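Long-range contacts in integral membrane indolylacetylinositol arabinosyltransferase EmbB (Mycolicibacterium smegmatis MC2 155, PDB 7BVC), which probably polymerises arabinose into the arabinan of cell-wall arabinogalactan, and binds the antitubercular drug ethambutol: residues Q834-R838 and D936-Q941; I862-I868 and D943-T948; P757-L761 and V823-G827; I778-I783 and P909-W913; T882-E886 and N915-P919. All coordinates share one frame; numbering follows the deposited sequence.

Contact 1 of 5, residues Q834-R838 and D936-Q941. With CA (calcium ion), chain K.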
# COMPACT_ATOMS: atom_id res chain seq x y z
N GLN B 834 4.70 39.63 -11.09
CA GLN B 834 5.46 38.68 -11.89
C GLN B 834 5.99 39.35 -13.16
O GLN B 834 5.50 40.40 -13.59
CB GLN B 834 4.60 37.47 -12.24
CG GLN B 834 3.92 36.86 -11.03
CD GLN B 834 4.89 36.59 -9.90
OE1 GLN B 834 5.99 36.08 -10.11
NE2 GLN B 834 4.48 36.93 -8.68
N GLN B 835 7.00 38.73 -13.75
CA GLN B 835 7.74 39.35 -14.84
C GLN B 835 8.52 38.27 -15.58
O GLN B 835 8.73 37.17 -15.07
CB GLN B 835 8.67 40.44 -14.32
CG GLN B 835 9.16 41.43 -15.36
CD GLN B 835 10.04 42.51 -14.76
OE1 GLN B 835 10.42 42.43 -13.59
NE2 GLN B 835 10.36 43.52 -15.55
N GLU B 836 8.95 38.61 -16.79
CA GLU B 836 9.87 37.79 -17.56
C GLU B 836 11.29 38.25 -17.25
O GLU B 836 11.60 39.44 -17.39
CB GLU B 836 9.58 37.89 -19.06
CG GLU B 836 8.33 37.16 -19.50
CD GLU B 836 8.16 37.18 -21.01
OE1 GLU B 836 8.32 38.27 -21.60
OE2 GLU B 836 7.88 36.12 -21.59
N SER B 837 12.13 37.32 -16.83
CA SER B 837 13.45 37.64 -16.31
C SER B 837 14.54 37.12 -17.24
O SER B 837 14.42 36.03 -17.80
CB SER B 837 13.63 37.04 -14.91
OG SER B 837 12.94 37.80 -13.94
N ARG B 838 15.60 37.91 -17.39
CA ARG B 838 16.76 37.52 -18.17
C ARG B 838 18.02 37.91 -17.41
O ARG B 838 17.99 38.77 -16.52
CB ARG B 838 16.77 38.18 -19.56
CG ARG B 838 15.87 37.50 -20.57
CD ARG B 838 14.48 38.12 -20.58
NE ARG B 838 13.60 37.50 -21.56
CZ ARG B 838 13.28 38.05 -22.73
NH1 ARG B 838 13.77 39.24 -23.06
NH2 ARG B 838 12.48 37.41 -23.56
N ASP B 936 13.74 32.85 -17.04
CA ASP B 936 12.51 32.39 -16.39
C ASP B 936 11.34 33.10 -17.07
O ASP B 936 11.17 34.31 -16.91
CB ASP B 936 12.54 32.69 -14.89
CG ASP B 936 11.17 32.64 -14.26
OD1 ASP B 936 10.75 31.54 -13.84
OD2 ASP B 936 10.51 33.69 -14.17
N LEU B 937 10.54 32.34 -17.82
CA LEU B 937 9.48 32.91 -18.63
C LEU B 937 8.08 32.53 -18.14
O LEU B 937 7.11 32.68 -18.90
CB LEU B 937 9.64 32.49 -20.09
CG LEU B 937 10.93 32.92 -20.79
CD1 LEU B 937 10.92 32.46 -22.23
CD2 LEU B 937 11.12 34.42 -20.70
N SER B 938 7.96 32.04 -16.92
CA SER B 938 6.66 31.67 -16.35
C SER B 938 6.22 32.75 -15.37
O SER B 938 7.01 33.18 -14.52
CB SER B 938 6.74 30.31 -15.66
OG SER B 938 5.45 29.86 -15.29
N LEU B 939 4.96 33.16 -15.48
CA LEU B 939 4.40 34.17 -14.58
C LEU B 939 3.74 33.56 -13.35
O LEU B 939 3.12 34.29 -12.58
CB LEU B 939 3.39 35.04 -15.32
CG LEU B 939 3.88 35.93 -16.45
CD1 LEU B 939 2.73 36.80 -16.94
CD2 LEU B 939 5.05 36.79 -16.01
N SER B 940 3.84 32.25 -13.17
CA SER B 940 3.36 31.66 -11.93
C SER B 940 4.30 32.03 -10.79
O SER B 940 5.49 32.31 -10.99
CB SER B 940 3.26 30.14 -12.05
OG SER B 940 3.15 29.53 -10.78
N GLN B 941 3.76 32.04 -9.57
CA GLN B 941 4.56 32.44 -8.42
C GLN B 941 5.49 31.33 -7.96
O GLN B 941 6.56 31.62 -7.41
CB GLN B 941 3.66 32.88 -7.27
CG GLN B 941 4.36 33.75 -6.25
CD GLN B 941 3.49 34.09 -5.06
OE1 GLN B 941 2.40 33.53 -4.90
NE2 GLN B 941 3.96 34.99 -4.21
CA CA K . 8.40 33.70 -12.49
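Ser837 and Asp936 form an antiparallel hydrogen-bonded pair where strand 837-845, an outer strand of one sheet of the C-terminal beta sandwich, meets strand 929-936. Ser837 N donates to Asp936 O over 3.2 Å, almost straight at 177°, while the return bond from Asp936 N to Ser837 O is weak. Beyond this pair strand 929-936 ends, and its chain turns into the loop that holds a calcium ion.

Metal coordination fixes that loop. Asp936 binds calcium through OD2 at 2.7 Å; its CG, anti to the backbone N (chi1 162°), carries the carboxylate to the ion, and OD1 stands further off. The carbonyl O of Ser938 binds calcium at 2.5 Å, and Asp943 O is a third ligand. One carboxylate and two main-chain carbonyls thus tie the end of the strand to the loop after it. Leu937 N is hydrogen-bonded to Gln881 OE1.

The remaining contacts are apolar or mixed. Leu937 CD2 touches two charged side chains, at the edge of the Arg838 guanidinium and 3.8 Å from Glu836 OE2. Leu939 reaches back with CD2 to Gln835 N at 3.6 Å and to Gln834 CB at 3.9 Å. A chain of another protein packs against Glu836 and Leu939. At the far end the Gln834 and Gln941 side chains cross nearly at right angles, Gln834 NE2 lying 4.0 Å from Gln941 CG.

Contact 2 of 5, residues I862-I868 and D943-T948. With CA (calcium ion), chain K.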
# COMPACT_ATOMS: atom_id res chain seq x y z
N ILE B 862 27.78 24.88 -11.06
CA ILE B 862 27.04 26.09 -10.70
C ILE B 862 26.04 25.73 -9.61
O ILE B 862 25.19 24.85 -9.82
CB ILE B 862 26.33 26.71 -11.90
CG1 ILE B 862 27.34 27.28 -12.90
CG2 ILE B 862 25.36 27.79 -11.45
CD1 ILE B 862 26.69 27.93 -14.10
N THR B 863 26.12 26.40 -8.47
CA THR B 863 25.17 26.18 -7.38
C THR B 863 23.90 26.97 -7.66
O THR B 863 23.95 28.20 -7.79
CB THR B 863 25.78 26.58 -6.04
OG1 THR B 863 27.15 26.17 -6.00
CG2 THR B 863 25.03 25.91 -4.90
N ALA B 864 22.77 26.28 -7.75
CA ALA B 864 21.54 26.93 -8.17
C ALA B 864 20.34 26.33 -7.46
O ALA B 864 20.39 25.20 -6.96
CB ALA B 864 21.35 26.84 -9.69
N ALA B 865 19.26 27.11 -7.42
CA ALA B 865 17.98 26.67 -6.90
C ALA B 865 16.88 27.09 -7.87
O ALA B 865 17.11 27.85 -8.81
CB ALA B 865 17.71 27.26 -5.51
N GLY B 866 15.68 26.57 -7.64
CA GLY B 866 14.54 26.98 -8.44
C GLY B 866 13.78 25.84 -9.09
O GLY B 866 13.43 24.86 -8.43
N THR B 867 13.51 25.98 -10.39
CA THR B 867 12.80 24.99 -11.19
C THR B 867 13.58 24.71 -12.48
O THR B 867 13.03 24.65 -13.58
CB THR B 867 11.37 25.45 -11.45
OG1 THR B 867 10.62 24.39 -12.08
CG2 THR B 867 11.32 26.72 -12.30
N ILE B 868 14.89 24.49 -12.32
CA ILE B 868 15.78 24.35 -13.46
C ILE B 868 15.37 23.14 -14.31
O ILE B 868 14.79 22.17 -13.81
CB ILE B 868 17.23 24.21 -12.97
CG1 ILE B 868 17.55 25.29 -11.94
CG2 ILE B 868 18.21 24.32 -14.13
CD1 ILE B 868 17.40 26.68 -12.46
N ASP B 943 7.20 29.39 -9.84
CA ASP B 943 8.15 29.11 -10.92
C ASP B 943 9.20 30.21 -10.92
O ASP B 943 8.96 31.32 -11.41
CB ASP B 943 7.44 29.02 -12.27
CG ASP B 943 6.56 27.79 -12.39
OD1 ASP B 943 6.86 26.77 -11.72
OD2 ASP B 943 5.57 27.83 -13.14
N TRP B 944 10.37 29.90 -10.36
CA TRP B 944 11.44 30.87 -10.19
C TRP B 944 12.77 30.16 -10.31
O TRP B 944 12.83 28.92 -10.32
CB TRP B 944 11.32 31.58 -8.83
CG TRP B 944 11.34 30.62 -7.69
CD1 TRP B 944 10.29 29.90 -7.21
CD2 TRP B 944 12.48 30.26 -6.89
NE1 TRP B 944 10.70 29.11 -6.16
CE2 TRP B 944 12.04 29.31 -5.95
CE3 TRP B 944 13.82 30.64 -6.89
CZ2 TRP B 944 12.89 28.75 -5.01
CZ3 TRP B 944 14.67 30.08 -5.95
CH2 TRP B 944 14.20 29.15 -5.02
N ILE B 945 13.85 30.94 -10.40
CA ILE B 945 15.21 30.41 -10.45
C ILE B 945 16.11 31.30 -9.61
O ILE B 945 15.73 32.38 -9.17
CB ILE B 945 15.75 30.30 -11.89
CG1 ILE B 945 15.73 31.66 -12.58
CG2 ILE B 945 14.95 29.29 -12.70
CD1 ILE B 945 16.01 31.59 -14.07
N ALA B 946 17.34 30.82 -9.40
CA ALA B 946 18.37 31.53 -8.65
C ALA B 946 19.70 30.87 -8.95
O ALA B 946 19.78 29.64 -9.02
CB ALA B 946 18.08 31.49 -7.14
N VAL B 947 20.74 31.68 -9.13
CA VAL B 947 22.02 31.20 -9.63
C VAL B 947 23.15 31.75 -8.76
O VAL B 947 22.93 32.42 -7.76
CB VAL B 947 22.25 31.56 -11.11
CG1 VAL B 947 21.27 30.81 -12.00
CG2 VAL B 947 22.11 33.06 -11.32
N THR B 948 24.38 31.44 -9.17
CA THR B 948 25.60 31.88 -8.51
C THR B 948 26.74 31.73 -9.51
O THR B 948 26.62 30.97 -10.47
CB THR B 948 25.86 31.07 -7.23
OG1 THR B 948 26.74 31.79 -6.36
CG2 THR B 948 26.55 29.76 -7.58
CA CA K . 8.40 33.70 -12.49
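Strands 862-866 and 945-947 run antiparallel, their axes 167° apart in direction, with Ala865 and Ala946 as a hydrogen-bonded pair and Gly866 and Ile945 as a non-hydrogen-bonded one. Ala865 N donates to Ala946 O over 3.0 Å; the return bond from Ala946 N is weak, as is that from Thr867 N to Trp944 O.

Gly866 lies over the indole of Trp944, its CA 3.9 Å from the centroid of the six-membered ring and only 6° off the normal, a CH-pi contact. Trp944 CG sits between its backbone N and carbonyl carbon (chi1 58°), which places the indole under Gly866. The backbones are close here, Gly866 CA lying 4.0 Å from Ile945 CA. Ala865 CB approaches the same ring obliquely, 4.0 Å from Trp944 CH2, and Tyr829 meets the indole edge-to-face.

These two strands are the inner pair of a four-stranded antiparallel sheet in the beta sandwich, between 826-827 and 914-918. Facing the other sheet, the Ile868 and Ile945 side chains cross at about a right angle, Ile868 CD1 lying 3.6 Å from Ile945 CG2. Thr863 and Thr948 lie side by side with Thr863 CB 3.6 Å from Thr948 CG2, while Thr863 OG1 bonds to Arg951 NH2. At the other end Asp943 O binds calcium at 2.7 Å.

Contact 3 of 5, residues P757-L761 and V823-G827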
# COMPACT_ATOMS: atom_id res chain seq x y z
N PRO B 757 24.23 47.00 -9.98
CA PRO B 757 24.19 46.68 -8.55
C PRO B 757 24.24 45.20 -8.22
O PRO B 757 24.50 44.86 -7.06
CB PRO B 757 22.84 47.28 -8.12
CG PRO B 757 21.98 47.12 -9.33
CD PRO B 757 22.89 47.26 -10.53
N LEU B 758 24.00 44.32 -9.19
CA LEU B 758 24.09 42.88 -8.95
C LEU B 758 25.52 42.36 -9.00
O LEU B 758 25.74 41.17 -8.74
CB LEU B 758 23.24 42.13 -9.97
CG LEU B 758 21.85 41.66 -9.51
CD1 LEU B 758 21.13 40.94 -10.64
CD2 LEU B 758 21.97 40.76 -8.30
N GLY B 759 26.49 43.21 -9.33
CA GLY B 759 27.86 42.78 -9.46
C GLY B 759 28.15 42.28 -10.86
O GLY B 759 27.46 42.62 -11.82
N PRO B 760 29.20 41.47 -11.01
CA PRO B 760 29.46 40.84 -12.31
C PRO B 760 28.59 39.63 -12.60
O PRO B 760 28.58 39.16 -13.74
CB PRO B 760 30.94 40.43 -12.20
CG PRO B 760 31.15 40.21 -10.75
CD PRO B 760 30.29 41.21 -10.04
N LEU B 761 27.86 39.11 -11.61
CA LEU B 761 26.97 37.98 -11.86
C LEU B 761 25.79 38.40 -12.72
O LEU B 761 25.38 37.67 -13.63
CB LEU B 761 26.49 37.39 -10.53
CG LEU B 761 25.38 36.34 -10.61
CD1 LEU B 761 25.81 35.16 -11.45
CD2 LEU B 761 24.99 35.89 -9.21
N VAL B 823 30.51 35.08 -2.28
CA VAL B 823 29.69 34.43 -3.29
C VAL B 823 28.40 35.23 -3.45
O VAL B 823 27.54 35.20 -2.56
CB VAL B 823 29.40 32.97 -2.91
CG1 VAL B 823 28.89 32.20 -4.11
CG2 VAL B 823 30.65 32.31 -2.35
N PRO B 824 28.22 35.95 -4.55
CA PRO B 824 26.97 36.68 -4.78
C PRO B 824 25.84 35.73 -5.16
O PRO B 824 26.05 34.55 -5.40
CB PRO B 824 27.33 37.62 -5.93
CG PRO B 824 28.44 36.94 -6.64
CD PRO B 824 29.23 36.25 -5.58
N VAL B 825 24.62 36.28 -5.18
CA VAL B 825 23.41 35.54 -5.54
C VAL B 825 22.56 36.44 -6.42
O VAL B 825 22.77 37.65 -6.51
CB VAL B 825 22.61 35.08 -4.29
CG1 VAL B 825 21.66 33.94 -4.64
CG2 VAL B 825 23.53 34.67 -3.16
N ALA B 826 21.58 35.83 -7.09
CA ALA B 826 20.59 36.55 -7.88
C ALA B 826 19.39 35.65 -8.08
O ALA B 826 19.54 34.48 -8.44
CB ALA B 826 21.17 36.99 -9.23
N GLY B 827 18.19 36.20 -7.87
CA GLY B 827 16.99 35.39 -7.88
C GLY B 827 15.86 36.07 -8.64
O GLY B 827 15.85 37.28 -8.83
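The carbonyl O of Pro824, whose ring faces Leu761, accepts a hydrogen bond from Thr948 OG1, which secures the chain just ahead of strand 826-827. Between 757-761 and 823-827 themselves no hydrogen bond forms; two leucines make the contact.

Leu761 carries more of it. Its CG is anti to the backbone N (chi1 171°), which sends the side chain across toward the other chain, and CD2 lands on the peptide joining Val825 to Ala826, 3.7 Å from Val825 C. Further back along the same side chain, Leu761 CB lies 4.4 Å from Pro824 CG. Leu758 brings its own CD2 to the same peptide, 3.7 Å from Val825 O. The Ala826 methyl sits where the two meet: CB is 4.0 Å from Leu758 CD2 and 4.0 Å from Leu761 CD2, the two approaching from directions roughly perpendicular to each other.

Strand 826-827 is an outermost strand of a four-stranded antiparallel sheet of the C-terminal beta sandwich, bonded through Ala826 to Val947, and the loop 757-761 lies over the Ala826 side of it. That loop is itself pinned to strand 837-845 of the other sheet, by Leu761 O to Ser841 OG and by a backbone bond between Pro760 and Ala842. Between the two leucines Gly759 turns the chain, with backbone angles (phi 87°, psi -158°) that suit glycine.

Contact 4 of 5, residues I778-I783 and P909-W913; sequences IIAEAI and PTPSW
Trp913 and Ala780 bridge two loops through their backbones, with their CA atoms 4.6 Å apart. Both hydrogen bonds of this single bridge use Trp913. Its N donates to Ile779 O over 3.1 Å in a nearly straight line (175°), and its O receives Glu781 N over 3.1 Å at a more bent 141°. The loop 778-783 thus grips one residue from both of its main-chain polar atoms, just before strand 914-918 of the beta sandwich begins.

Apolar contacts lie to either end of the bridge. At one end Ile778 CG2 comes obliquely to the pyrrole part of the Trp913 indole, 3.4 Å from CD1, and the two side chains cross at about a right angle. With CG beside its own backbone N, Trp913 (chi1 -82°) turns the pyrrole part of the ring toward Ile778, whose carbonyl O lies in the ring plane at its edge. At the other end the Ile783 side chain crosses Pro911 at about a right angle, with Ile783 CD1 3.8 Å from Pro911 CD and 4.3 Å from Pro909 CB.

Carbonyl oxygens line the middle. Ser912 CB faces Ala782 O and lies 3.6 Å from Ile779 O, while Pro909 CG rests near Glu781 C. The directional bonds are all main-chain and the side-chain contacts mainly hydrocarbon, so the peptides set the alignment while the isoleucines and prolines pack around it.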
# COMPACT_ATOMS: atom_id res chain seq x y z
N ILE B 778 14.88 27.58 2.17
CA ILE B 778 15.50 26.85 1.07
C ILE B 778 16.84 26.32 1.56
O ILE B 778 17.71 27.11 1.96
CB ILE B 778 15.67 27.72 -0.18
CG1 ILE B 778 14.32 28.28 -0.62
CG2 ILE B 778 16.27 26.92 -1.31
CD1 ILE B 778 13.40 27.25 -1.24
N ILE B 779 17.01 25.00 1.54
CA ILE B 779 18.15 24.34 2.15
C ILE B 779 18.85 23.48 1.10
O ILE B 779 18.33 23.24 0.01
CB ILE B 779 17.75 23.50 3.37
CG1 ILE B 779 16.57 22.59 3.02
CG2 ILE B 779 17.39 24.40 4.54
CD1 ILE B 779 16.04 21.81 4.19
N ALA B 780 20.04 23.00 1.46
CA ALA B 780 20.89 22.25 0.54
C ALA B 780 20.40 20.81 0.44
O ALA B 780 20.43 20.06 1.42
CB ALA B 780 22.34 22.29 1.02
N GLU B 781 19.96 20.43 -0.76
CA GLU B 781 19.63 19.04 -1.09
C GLU B 781 18.56 18.47 -0.16
O GLU B 781 18.65 17.33 0.29
CB GLU B 781 20.88 18.16 -1.08
CG GLU B 781 21.99 18.65 -1.97
CD GLU B 781 23.23 17.79 -1.89
OE1 GLU B 781 23.12 16.63 -1.44
OE2 GLU B 781 24.32 18.27 -2.28
N ALA B 782 17.52 19.26 0.10
CA ALA B 782 16.41 18.81 0.93
C ALA B 782 15.23 19.75 0.71
O ALA B 782 15.34 20.76 0.01
CB ALA B 782 16.80 18.74 2.41
N ILE B 783 14.10 19.41 1.33
CA ILE B 783 12.90 20.24 1.26
C ILE B 783 12.36 20.41 2.67
O ILE B 783 11.72 19.50 3.21
CB ILE B 783 11.85 19.62 0.32
CG1 ILE B 783 12.39 19.53 -1.11
CG2 ILE B 783 10.57 20.44 0.34
CD1 ILE B 783 11.49 18.78 -2.06
N PRO B 909 16.89 17.49 -5.76
CA PRO B 909 15.44 17.70 -5.72
C PRO B 909 15.01 18.94 -6.49
O PRO B 909 15.86 19.66 -7.03
CB PRO B 909 15.15 17.85 -4.21
CG PRO B 909 16.36 17.29 -3.52
CD PRO B 909 17.51 17.58 -4.43
N THR B 910 13.70 19.19 -6.56
CA THR B 910 13.21 20.25 -7.44
C THR B 910 13.53 21.65 -6.92
O THR B 910 14.23 22.40 -7.62
CB THR B 910 11.72 20.06 -7.72
OG1 THR B 910 11.45 18.69 -8.01
CG2 THR B 910 11.29 20.91 -8.91
N PRO B 911 13.08 22.06 -5.74
CA PRO B 911 13.29 23.46 -5.32
C PRO B 911 14.51 23.70 -4.44
O PRO B 911 14.69 24.82 -3.98
CB PRO B 911 12.01 23.76 -4.52
CG PRO B 911 11.38 22.39 -4.20
CD PRO B 911 12.32 21.34 -4.70
N SER B 912 15.35 22.69 -4.21
CA SER B 912 16.43 22.81 -3.23
C SER B 912 17.61 23.57 -3.83
O SER B 912 17.59 24.00 -4.98
CB SER B 912 16.84 21.42 -2.75
OG SER B 912 17.38 20.66 -3.82
N TRP B 913 18.66 23.73 -3.04
CA TRP B 913 19.95 24.21 -3.51
C TRP B 913 20.75 23.00 -3.97
O TRP B 913 20.96 22.07 -3.19
CB TRP B 913 20.71 24.96 -2.41
CG TRP B 913 20.32 26.40 -2.22
CD1 TRP B 913 19.65 26.92 -1.15
CD2 TRP B 913 20.61 27.50 -3.09
NE1 TRP B 913 19.49 28.28 -1.32
CE2 TRP B 913 20.08 28.65 -2.50
CE3 TRP B 913 21.27 27.61 -4.32
CZ2 TRP B 913 20.17 29.91 -3.09
CZ3 TRP B 913 21.37 28.86 -4.90
CH2 TRP B 913 20.82 29.99 -4.29

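Contact 5 of 5, residues T882-E886 and N915-P919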
# COMPACT_ATOMS: atom_id res chain seq x y z
N THR B 882 15.30 27.91 -17.55
CA THR B 882 16.59 27.50 -18.09
C THR B 882 17.74 28.23 -17.42
O THR B 882 17.65 29.44 -17.15
CB THR B 882 16.65 27.73 -19.60
OG1 THR B 882 16.54 29.13 -19.88
CG2 THR B 882 15.53 26.99 -20.30
N VAL B 883 18.81 27.49 -17.15
CA VAL B 883 20.11 28.04 -16.80
C VAL B 883 21.15 27.25 -17.59
O VAL B 883 21.27 26.04 -17.42
CB VAL B 883 20.41 27.95 -15.29
CG1 VAL B 883 21.83 28.42 -15.01
CG2 VAL B 883 19.42 28.79 -14.51
N ASP B 884 21.89 27.94 -18.45
CA ASP B 884 22.84 27.28 -19.33
C ASP B 884 24.23 27.89 -19.19
O ASP B 884 24.47 28.70 -18.28
CB ASP B 884 22.37 27.34 -20.78
CG ASP B 884 21.30 26.32 -21.09
OD1 ASP B 884 21.05 25.44 -20.24
OD2 ASP B 884 20.71 26.38 -22.19
N LEU B 885 25.15 27.51 -20.07
CA LEU B 885 26.54 27.94 -19.95
C LEU B 885 27.07 28.22 -21.34
O LEU B 885 27.24 27.29 -22.14
CB LEU B 885 27.37 26.87 -19.26
CG LEU B 885 28.68 27.35 -18.65
CD1 LEU B 885 28.41 27.92 -17.27
CD2 LEU B 885 29.71 26.24 -18.59
N GLU B 886 27.35 29.49 -21.63
CA GLU B 886 27.92 29.87 -22.91
C GLU B 886 29.44 29.96 -22.80
O GLU B 886 29.97 30.49 -21.82
CB GLU B 886 27.35 31.20 -23.39
CG GLU B 886 26.06 31.08 -24.17
CD GLU B 886 25.93 32.13 -25.25
OE1 GLU B 886 26.79 33.03 -25.31
OE2 GLU B 886 24.98 32.05 -26.05
N ASN B 915 23.71 21.38 -7.29
CA ASN B 915 24.83 21.64 -8.18
C ASN B 915 24.47 21.25 -9.60
O ASN B 915 23.98 20.14 -9.84
CB ASN B 915 26.07 20.87 -7.72
CG ASN B 915 26.80 21.55 -6.58
OD1 ASN B 915 26.84 22.77 -6.50
ND2 ASN B 915 27.38 20.75 -5.69
N LEU B 916 24.70 22.16 -10.54
CA LEU B 916 24.54 21.90 -11.96
C LEU B 916 25.91 21.59 -12.53
O LEU B 916 26.85 22.37 -12.35
CB LEU B 916 23.93 23.11 -12.68
CG LEU B 916 22.85 23.94 -11.98
CD1 LEU B 916 22.31 25.01 -12.92
CD2 LEU B 916 21.72 23.07 -11.46
N ARG B 917 26.02 20.46 -13.22
CA ARG B 917 27.29 19.94 -13.71
C ARG B 917 27.46 20.24 -15.19
O ARG B 917 26.51 20.13 -15.97
CB ARG B 917 27.38 18.43 -13.48
CG ARG B 917 27.55 17.99 -12.04
CD ARG B 917 26.21 17.84 -11.35
NE ARG B 917 26.34 17.37 -9.97
CZ ARG B 917 26.08 16.13 -9.58
NH1 ARG B 917 25.68 15.22 -10.46
NH2 ARG B 917 26.23 15.79 -8.31
N TYR B 918 28.68 20.61 -15.57
CA TYR B 918 29.05 20.79 -16.97
C TYR B 918 30.41 20.14 -17.16
O TYR B 918 31.44 20.71 -16.75
CB TYR B 918 29.08 22.27 -17.36
CG TYR B 918 27.82 23.03 -17.03
CD1 TYR B 918 26.66 22.84 -17.77
CD2 TYR B 918 27.78 23.93 -15.98
CE1 TYR B 918 25.51 23.53 -17.47
CE2 TYR B 918 26.63 24.63 -15.68
CZ TYR B 918 25.50 24.42 -16.42
OH TYR B 918 24.34 25.11 -16.13
N PRO B 919 30.47 18.95 -17.73
CA PRO B 919 31.76 18.30 -17.95
C PRO B 919 32.60 19.10 -18.94
O PRO B 919 32.09 19.64 -19.92
CB PRO B 919 31.39 16.93 -18.51
CG PRO B 919 30.02 17.11 -19.08
CD PRO B 919 29.35 18.12 -18.21
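The Tyr918 ring takes Leu885 on one face: Leu885 CB stands above the ring centre, 4.1 Å from the centroid and 6° off the normal, a CH-pi contact. The Leu885 side chain then runs over the ring toward its CD2 side, with Leu885 CD2 4.0 Å from Tyr918 CD2 and Leu885 CD1 4.1 Å from Tyr918 CE2. This is core packing of the C-terminal beta sandwich. Strand 882-886 belongs to one four-stranded sheet and strand 915-918 to the other, and their axes pass 9.1 Å apart with a crossing angle of -36°, close to the roughly -30° usual where twisted sheets stack in aligned fashion.

Alternation decides which residues meet. Val883 and Leu885 turn their side chains inward from one strand, Leu916 and Tyr918 from the other. Alternate residues point away from this interface; Glu886, next after Leu885, makes salt bridges to Arg901 and Arg931. Leu885 has CG anti to the backbone N (chi1 -160°), which carries CG and both methyls over the ring beyond CB. Ile862 of the neighbouring strand touches both Leu885 and Tyr918, and Pro904 also packs on the tyrosine.

The phenol end of the ring reaches back toward the first strand, with Tyr918 OH 3.5 Å from Val883 O. Beyond it Val883 and Leu916 cross at about a right angle, Val883 CG1 lying 4.0 Å from Leu916 CD1.

Contacts 2, 3 and 5 are buried, contact 4 partly so, and contact 1 lies at the surface, where another protein chain touches it. Contacts 2 and 3 share a sheet, strands 945-947 and 826-827 being neighbours in it, and contact 5 joins that sheet to the one edged by contact 1. Chemistry follows place: contact 5 is hydrocarbon and ring between sheets, contact 3 two leucines without a bond across, contacts 2 and 4 backbone bonds within a sheet and between loops, and contact 1 backbone bonds with metal coordination. Contacts 1 and 2 share the calcium, and Trp913 of contact 4 packs on Ala864 and Ala865 of contact 2.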